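Long-range contact in cellulose hydrolase (Bacillus licheniformis, PDB 4YZT), which hydrolyses internal beta-1,4-glucosidic bonds of cellulose as a tri-modular family 5 endoglucanase, captured here with cellotetraose: residues T461-S472 against S513-P523. Numbering follows the deposited sequence.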
loop_
_atom_site.group_PDB
_atom_site.type_symbol
_atom_site.label_atom_id
_atom_site.label_comp_id
_atom_site.label_asym_id
_atom_site.label_seq_id
_atom_site.Cartn_x
_atom_site.Cartn_y
_atom_site.Cartn_z
ATOM N N THR A 461 -17.422 -17.318 -3.040
ATOM C CA THR A 461 -17.574 -15.939 -2.609
ATOM C C THR A 461 -16.343 -15.494 -1.815
ATOM O O THR A 461 -15.543 -16.322 -1.388
ATOM C CB THR A 461 -18.843 -15.722 -1.757
ATOM O OG1 THR A 461 -18.703 -16.374 -0.493
ATOM C CG2 THR A 461 -20.072 -16.242 -2.471
ATOM N N LYS A 462 -16.199 -14.183 -1.636
ATOM C CA LYS A 462 -15.052 -13.607 -0.943
ATOM C C LYS A 462 -15.514 -12.592 0.078
ATOM O O LYS A 462 -16.497 -11.874 -0.142
ATOM C CB LYS A 462 -14.084 -12.933 -1.925
ATOM C CG LYS A 462 -13.640 -13.801 -3.091
ATOM C CD LYS A 462 -12.986 -12.945 -4.158
ATOM C CE LYS A 462 -12.427 -13.791 -5.292
ATOM N NZ LYS A 462 -11.771 -12.925 -6.313
ATOM N N LEU A 463 -14.801 -12.507 1.192
ATOM C CA LEU A 463 -15.164 -11.541 2.227
ATOM C C LEU A 463 -14.913 -10.103 1.756
ATOM O O LEU A 463 -13.851 -9.799 1.199
ATOM C CB LEU A 463 -14.380 -11.808 3.506
ATOM C CG LEU A 463 -14.669 -10.869 4.680
ATOM C CD1 LEU A 463 -16.133 -10.973 5.116
ATOM C CD2 LEU A 463 -13.719 -11.203 5.817
ATOM N N ALA A 464 -15.902 -9.235 1.965
ATOM C CA ALA A 464 -15.795 -7.827 1.595
ATOM C C ALA A 464 -15.646 -6.918 2.818
ATOM O O ALA A 464 -14.672 -6.162 2.935
ATOM C CB ALA A 464 -17.005 -7.420 0.789
ATOM N N THR A 465 -16.622 -6.993 3.724
ATOM C CA THR A 465 -16.565 -6.233 4.969
ATOM C C THR A 465 -17.492 -6.885 6.007
ATOM O O THR A 465 -18.167 -7.872 5.716
ATOM C CB THR A 465 -16.945 -4.742 4.741
ATOM O OG1 THR A 465 -16.766 -4.002 5.961
ATOM C CG2 THR A 465 -18.381 -4.612 4.288
ATOM N N VAL A 466 -17.507 -6.356 7.223
ATOM C CA VAL A 466 -18.344 -6.908 8.280
ATOM C C VAL A 466 -18.959 -5.759 9.084
ATOM O O VAL A 466 -18.274 -4.780 9.346
ATOM C CB VAL A 466 -17.540 -7.814 9.256
ATOM C CG1 VAL A 466 -18.495 -8.568 10.196
ATOM C CG2 VAL A 466 -16.643 -8.783 8.507
ATOM N N LYS A 467 -20.231 -5.877 9.477
ATOM C CA LYS A 467 -20.806 -4.944 10.450
ATOM C C LYS A 467 -21.306 -5.731 11.660
ATOM O O LYS A 467 -21.600 -6.937 11.561
ATOM C CB LYS A 467 -21.934 -4.105 9.842
ATOM C CG LYS A 467 -23.113 -4.917 9.297
ATOM C CD LYS A 467 -24.331 -4.035 9.019
ATOM C CE LYS A 467 -25.435 -4.803 8.290
ATOM N NZ LYS A 467 -26.596 -3.917 7.963
ATOM N N GLY A 468 -21.395 -5.047 12.797
ATOM C CA GLY A 468 -21.828 -5.671 14.031
ATOM C C GLY A 468 -22.752 -4.751 14.795
ATOM O O GLY A 468 -22.448 -3.574 14.978
ATOM N N VAL A 469 -23.874 -5.306 15.247
ATOM C CA VAL A 469 -24.972 -4.542 15.826
ATOM C C VAL A 469 -25.407 -5.179 17.146
ATOM O O VAL A 469 -25.445 -6.405 17.256
ATOM C CB VAL A 469 -26.157 -4.483 14.831
ATOM C CG1 VAL A 469 -27.414 -4.025 15.495
ATOM C CG2 VAL A 469 -25.814 -3.598 13.630
ATOM N N VAL A 470 -25.706 -4.359 18.152
ATOM C CA VAL A 470 -26.246 -4.881 19.400
ATOM C C VAL A 470 -27.735 -5.144 19.199
ATOM O O VAL A 470 -28.472 -4.252 18.785
ATOM C CB VAL A 470 -26.029 -3.915 20.573
ATOM C CG1 VAL A 470 -26.507 -4.541 21.875
ATOM C CG2 VAL A 470 -24.553 -3.507 20.659
ATOM N N ASP A 471 -28.172 -6.369 19.475
ATOM C CA ASP A 471 -29.554 -6.757 19.198
ATOM C C ASP A 471 -30.594 -5.882 19.922
ATOM O O ASP A 471 -31.548 -5.411 19.308
ATOM C CB ASP A 471 -29.784 -8.222 19.573
ATOM C CG ASP A 471 -29.136 -9.191 18.607
ATOM O OD1 ASP A 471 -28.548 -8.753 17.592
ATOM O OD2 ASP A 471 -29.235 -10.415 18.853
ATOM N N SER A 472 -30.424 -5.677 21.223
ATOM C CA SER A 472 -31.459 -4.999 22.002
ATOM C C SER A 472 -31.626 -3.533 21.623
ATOM O O SER A 472 -32.706 -2.972 21.793
ATOM C CB SER A 472 -31.169 -5.109 23.499
ATOM O OG SER A 472 -29.961 -4.448 23.828
ATOM N N SER A 513 -23.855 -7.647 25.228
ATOM C CA SER A 513 -25.078 -8.443 25.180
ATOM C C SER A 513 -25.192 -9.069 23.797
ATOM O O SER A 513 -24.350 -8.818 22.938
ATOM C CB SER A 513 -26.311 -7.590 25.509
ATOM O OG SER A 513 -26.508 -6.556 24.553
ATOM N N ASP A 514 -26.220 -9.886 23.584
ATOM C CA ASP A 514 -26.367 -10.608 22.323
ATOM C C ASP A 514 -26.297 -9.681 21.090
ATOM O O ASP A 514 -26.954 -8.639 21.029
ATOM C CB ASP A 514 -27.674 -11.399 22.333
ATOM C CG ASP A 514 -27.710 -12.441 23.435
ATOM O OD1 ASP A 514 -26.684 -12.632 24.133
ATOM O OD2 ASP A 514 -28.768 -13.079 23.600
ATOM N N SER A 515 -25.472 -10.063 20.123
ATOM C CA SER A 515 -25.190 -9.215 18.958
ATOM C C SER A 515 -25.244 -10.016 17.668
ATOM O O SER A 515 -25.127 -11.248 17.676
ATOM C CB SER A 515 -23.812 -8.543 19.086
ATOM O OG SER A 515 -23.742 -7.766 20.274
ATOM N N THR A 516 -25.431 -9.304 16.562
ATOM C CA THR A 516 -25.536 -9.917 15.251
ATOM C C THR A 516 -24.468 -9.325 14.340
ATOM O O THR A 516 -24.371 -8.103 14.210
ATOM C CB THR A 516 -26.940 -9.700 14.634
ATOM O OG1 THR A 516 -27.931 -10.323 15.463
ATOM C CG2 THR A 516 -27.013 -10.287 13.228
ATOM N N PHE A 517 -23.660 -10.194 13.735
ATOM C CA PHE A 517 -22.638 -9.773 12.784
ATOM C C PHE A 517 -23.026 -10.173 11.375
ATOM O O PHE A 517 -23.467 -11.298 11.142
ATOM C CB PHE A 517 -21.280 -10.371 13.143
ATOM C CG PHE A 517 -20.727 -9.849 14.430
ATOM C CD1 PHE A 517 -19.868 -8.768 14.434
ATOM C CD2 PHE A 517 -21.090 -10.430 15.639
ATOM C CE1 PHE A 517 -19.378 -8.263 15.642
ATOM C CE2 PHE A 517 -20.601 -9.948 16.835
ATOM C CZ PHE A 517 -19.747 -8.859 16.837
ATOM N N THR A 518 -22.884 -9.237 10.447
ATOM C CA THR A 518 -23.181 -9.510 9.050
ATOM C C THR A 518 -21.893 -9.495 8.242
ATOM O O THR A 518 -21.263 -8.439 8.074
ATOM C CB THR A 518 -24.181 -8.490 8.465
ATOM O OG1 THR A 518 -25.399 -8.492 9.230
ATOM C CG2 THR A 518 -24.498 -8.826 7.009
ATOM N N PHE A 519 -21.501 -10.671 7.757
ATOM C CA PHE A 519 -20.321 -10.802 6.914
ATOM C C PHE A 519 -20.731 -10.576 5.464
ATOM O O PHE A 519 -21.294 -11.468 4.835
ATOM C CB PHE A 519 -19.661 -12.177 7.099
ATOM C CG PHE A 519 -19.012 -12.353 8.442
ATOM C CD1 PHE A 519 -19.769 -12.702 9.547
ATOM C CD2 PHE A 519 -17.649 -12.147 8.601
ATOM C CE1 PHE A 519 -19.182 -12.845 10.798
ATOM C CE2 PHE A 519 -17.052 -12.291 9.836
ATOM C CZ PHE A 519 -17.825 -12.643 10.945
ATOM N N GLU A 520 -20.469 -9.372 4.946
ATOM C CA GLU A 520 -20.868 -9.029 3.585
ATOM C C GLU A 520 -19.798 -9.520 2.621
ATOM O O GLU A 520 -18.600 -9.309 2.826
ATOM C CB GLU A 520 -21.103 -7.519 3.440
ATOM C CG GLU A 520 -22.187 -6.973 4.347
ATOM C CD GLU A 520 -22.440 -5.474 4.180
ATOM O OE1 GLU A 520 -21.779 -4.813 3.344
ATOM O OE2 GLU A 520 -23.316 -4.953 4.900
ATOM N N LEU A 521 -20.247 -10.202 1.575
ATOM C CA LEU A 521 -19.360 -10.879 0.648
ATOM C C LEU A 521 -19.364 -10.260 -0.744
ATOM O O LEU A 521 -20.219 -9.435 -1.071
ATOM C CB LEU A 521 -19.757 -12.360 0.552
ATOM C CG LEU A 521 -19.824 -13.066 1.903
ATOM C CD1 LEU A 521 -20.580 -14.401 1.815
ATOM C CD2 LEU A 521 -18.417 -13.292 2.420
ATOM N N TRP A 522 -18.399 -10.681 -1.556
ATOM C CA TRP A 522 -18.455 -10.521 -3.009
ATOM C C TRP A 522 -18.988 -11.835 -3.584
ATOM O O TRP A 522 -18.515 -12.889 -3.191
ATOM C CB TRP A 522 -17.073 -10.214 -3.586
ATOM C CG TRP A 522 -16.394 -8.958 -3.047
ATOM C CD1 TRP A 522 -15.220 -8.891 -2.345
ATOM C CD2 TRP A 522 -16.842 -7.603 -3.205
ATOM N NE1 TRP A 522 -14.918 -7.575 -2.051
ATOM C CE2 TRP A 522 -15.899 -6.771 -2.567
ATOM C CE3 TRP A 522 -17.954 -7.015 -3.822
ATOM C CZ2 TRP A 522 -16.038 -5.384 -2.524
ATOM C CZ3 TRP A 522 -18.090 -5.636 -3.775
ATOM C CH2 TRP A 522 -17.135 -4.838 -3.131
ATOM N N PRO A 523 -19.954 -11.790 -4.525
ATOM C CA PRO A 523 -20.550 -10.612 -5.162
ATOM C C PRO A 523 -21.457 -9.814 -4.235
ATOM O O PRO A 523 -22.075 -10.380 -3.324
ATOM C CB PRO A 523 -21.359 -11.209 -6.313
ATOM C CG PRO A 523 -21.739 -12.569 -5.829
ATOM C CD PRO A 523 -20.565 -13.040 -5.007
HETATM O O HOH W 1 -27.678 -12.429 18.735
HETATM O O HOH W 2 -28.537 -7.194 22.878
#
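A classic beta bulge interrupts the antiparallel ladder between strands 462-470 and 515-522, where Ala464 and Thr465 together face Glu520. Both amides donate to Glu520 O, Ala464 N at 2.8 Å in the carbonyl plane and Thr465 N from a position tilted 26° out of it. The extra residue turns Ala464 CB toward the partner strand, and the methyl settles over one face of the Trp522 indole, 3.7 Å from the centroid of its five-membered ring, a CH-pi contact. Beyond the bulge the pairing is regular, with paired amide-carbonyl bonds at Lys467-Thr518 and Val469-Thr516. Val466 and Phe519 form a non-hydrogen-bonded pair with side chains lying alongside each other. With CG1 anti to the backbone N (chi1 -170°), Val466 sets this methyl over the centre of the Phe519 ring, 4.0 Å from its centroid, while Leu463 CD1 reaches the ring edge in plane. Phe494 of strand 494-497 packs against Leu463 and Val466. On the same face Gly468 lies beside Phe517, whose CD1 comes within 3.7 Å of Gly468 CA; a beta carbon there would collide with the ring. At the far end Asp471 N closes the ladder on Asp514 O. The side chains of Asp471 and Thr516 cross at about a right angle, and Asp471 OD1 accepts from Thr516 OG1 (2.7 Å) through the syn lone pair; Lys531 also bonds to that hydroxyl. Water 1 links Asp471 OD2 to Ser515 O. An alanine at Asp471 would probably leave the Thr516 hydroxyl without its carboxylate acceptor, though still bonded to Lys531, and cost water 1 one anchor. Strand 462-470 is an outermost strand of a mixed four-stranded sheet in the C-terminal region, with 515-522 between it and 527-535, a bulged antiparallel edge pairing.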